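Local atomic coordinates of beta-glucosidase (Saccharopolyspora erythraea D, PDB entry 5M6G), a protein that probably hydrolyses terminal, non-reducing beta-D-glucosyl residues to release beta-D-glucose, as a member of glycosyl hydrolase family 3. Residues 439-444 with 462-467. Sequence-based numbering, arbitrary orientation.
Sequences DDIGNQ and GTTILE. With MG (magnesium ion), chain G.
Thr464 OG1 takes part in two hydrogen bonds, one as donor and one as acceptor. Thr464 OG1 donates to Asp439 OD1 at 2.7 Å, on the anti lone pair of the carboxylate. Thr464 OG1 accepts from Glu467 N at 3.1 Å. Thr464 chi1 of 73° sets OG1 between the backbone N and the carbonyl carbon, within range of both. In the reciprocal bond Glu467 OE1 accepts from Thr464 N at 2.9 Å, with the N-H above the carboxylate plane. A water donates to both Asp439 OD1 and Glu467 OE2, and so probably eases the repulsion between these two acids. Leu466 CD2 packs 3.7 Å from Asp439 CG.

The extended side chain of Gln444 reaches the other segment with its amide. Gln444 NE2 gives a nearly straight bond to Thr463 O at 2.9 Å (167°), coming from above the carbonyl plane. Gln444 NE2 also donates to Gly563 O. OE1 accepts a weak bond from Ile465 N. Ile441 lies across Thr464 at about a right angle. Ile441 CG1 is 3.7 Å from Thr464 CG2. Ile441 CD1 sits 3.5 Å from Gly462 C.

Gly462 O binds a magnesium ion at 2.2 Å, and five waters complete an octahedral shell. One of these waters also donates to Glu467 OE1, which links the ion to the helix start. Asp440, the N-cap of helix 441-445, accepts from Asn443 N through OD1. In the family 3 C-terminal domain, the contact sets the short helix 441-445 and the loop before it against the N-terminal end of helix 465-472, which opens with a Thr-Glu capping box.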
loop_
_atom_site.group_PDB
_atom_site.type_symbol
_atom_site.label_atom_id
_atom_site.label_comp_id
_atom_site.label_asym_id
_atom_site.label_seq_id
_atom_site.Cartn_x
_atom_site.Cartn_y
_atom_site.Cartn_z
ATOM N N ASP A 439 -6.221 7.332 21.161
ATOM C CA ASP A 439 -7.595 6.842 21.161
ATOM C C ASP A 439 -8.255 7.199 19.831
ATOM O O ASP A 439 -9.301 7.839 19.772
ATOM C CB ASP A 439 -8.387 7.440 22.329
ATOM C CG ASP A 439 -9.746 6.779 22.525
ATOM O OD1 ASP A 439 -9.870 5.571 22.252
ATOM O OD2 ASP A 439 -10.692 7.466 22.974
ATOM N N ASP A 440 -7.646 6.774 18.725
ATOM C CA ASP A 440 -8.122 7.245 17.425
ATOM C C ASP A 440 -7.815 6.174 16.384
ATOM O O ASP A 440 -6.664 6.020 15.970
ATOM C CB ASP A 440 -7.486 8.581 17.070
ATOM C CG ASP A 440 -8.226 9.304 15.959
ATOM O OD1 ASP A 440 -8.205 8.822 14.806
ATOM O OD2 ASP A 440 -8.827 10.363 16.238
ATOM N N ILE A 441 -8.858 5.446 15.972
ATOM C CA ILE A 441 -8.709 4.393 14.970
ATOM C C ILE A 441 -8.095 4.956 13.699
ATOM O O ILE A 441 -7.179 4.364 13.110
ATOM C CB ILE A 441 -10.075 3.742 14.687
ATOM C CG1 ILE A 441 -10.586 3.013 15.931
ATOM C CG2 ILE A 441 -9.992 2.827 13.477
ATOM C CD1 ILE A 441 -9.794 1.769 16.272
ATOM N N GLY A 442 -8.595 6.105 13.250
ATOM C CA GLY A 442 -8.124 6.644 11.982
ATOM C C GLY A 442 -6.678 7.105 12.045
ATOM O O GLY A 442 -5.907 6.878 11.112
ATOM N N ASN A 443 -6.287 7.765 13.140
ATOM C CA ASN A 443 -4.888 8.177 13.266
ATOM C C ASN A 443 -3.962 6.967 13.339
ATOM O O ASN A 443 -2.876 6.969 12.745
ATOM C CB ASN A 443 -4.684 9.071 14.491
ATOM C CG ASN A 443 -5.324 10.444 14.341
ATOM O OD1 ASN A 443 -5.742 10.837 13.248
ATOM N ND2 ASN A 443 -5.410 11.181 15.455
ATOM N N GLN A 444 -4.367 5.921 14.064
ATOM C CA GLN A 444 -3.501 4.753 14.168
ATOM C C GLN A 444 -3.478 3.956 12.872
ATOM O O GLN A 444 -2.575 3.146 12.672
ATOM C CB GLN A 444 -3.928 3.865 15.343
ATOM C CG GLN A 444 -5.150 2.969 15.082
ATOM C CD GLN A 444 -5.627 2.250 16.338
ATOM O OE1 GLN A 444 -5.602 2.817 17.435
ATOM N NE2 GLN A 444 -6.079 1.003 16.181
ATOM N N GLY A 462 -12.428 -1.519 14.946
ATOM C CA GLY A 462 -11.131 -1.853 15.483
ATOM C C GLY A 462 -11.063 -1.469 16.946
ATOM O O GLY A 462 -12.077 -1.165 17.582
ATOM N N THR A 463 -9.852 -1.527 17.466
ATOM C CA THR A 463 -9.571 -1.252 18.869
ATOM C C THR A 463 -8.476 -0.199 18.944
ATOM O O THR A 463 -7.423 -0.367 18.322
ATOM C CB THR A 463 -9.119 -2.528 19.589
ATOM O OG1 THR A 463 -10.156 -3.522 19.514
ATOM C CG2 THR A 463 -8.758 -2.223 21.046
ATOM N N THR A 464 -8.719 0.876 19.699
ATOM C CA THR A 464 -7.705 1.918 19.819
ATOM C C THR A 464 -6.605 1.490 20.786
ATOM O O THR A 464 -6.722 0.511 21.528
ATOM C CB THR A 464 -8.314 3.256 20.267
ATOM O OG1 THR A 464 -8.691 3.206 21.657
ATOM C CG2 THR A 464 -9.536 3.600 19.426
ATOM N N ILE A 465 -5.499 2.231 20.749
ATOM C CA ILE A 465 -4.378 1.928 21.630
ATOM C C ILE A 465 -4.790 2.102 23.089
ATOM O O ILE A 465 -4.436 1.288 23.950
ATOM C CB ILE A 465 -3.167 2.807 21.251
ATOM C CG1 ILE A 465 -2.680 2.421 19.841
ATOM C CG2 ILE A 465 -2.068 2.679 22.289
ATOM C CD1 ILE A 465 -1.615 3.337 19.243
ATOM N N LEU A 466 -5.568 3.151 23.377
ATOM C CA LEU A 466 -6.078 3.378 24.731
ATOM C C LEU A 466 -6.988 2.244 25.186
ATOM O O LEU A 466 -6.960 1.837 26.356
ATOM C CB LEU A 466 -6.833 4.706 24.786
ATOM C CG LEU A 466 -7.624 4.961 26.085
ATOM C CD1 LEU A 466 -6.667 5.131 27.282
ATOM C CD2 LEU A 466 -8.550 6.161 25.940
ATOM N N GLU A 467 -7.808 1.720 24.277
ATOM C CA GLU A 467 -8.675 0.610 24.649
ATOM C C GLU A 467 -7.861 -0.644 24.933
ATOM O O GLU A 467 -8.171 -1.397 25.867
ATOM C CB GLU A 467 -9.708 0.370 23.550
ATOM C CG GLU A 467 -10.723 1.503 23.442
ATOM C CD GLU A 467 -11.608 1.376 22.220
ATOM O OE1 GLU A 467 -11.205 0.676 21.264
ATOM O OE2 GLU A 467 -12.710 1.968 22.226
HETATM MG MG MG G . -13.715 0.232 17.779
HETATM O O HOH W 1 -12.410 4.803 21.475
HETATM O O HOH W 2 -14.924 -1.175 16.550
HETATM O O HOH W 3 -12.522 1.561 18.750
HETATM O O HOH W 4 -15.320 1.637 18.033
HETATM O O HOH W 5 -13.485 1.428 15.793
HETATM O O HOH W 6 -14.146 -0.901 19.483
#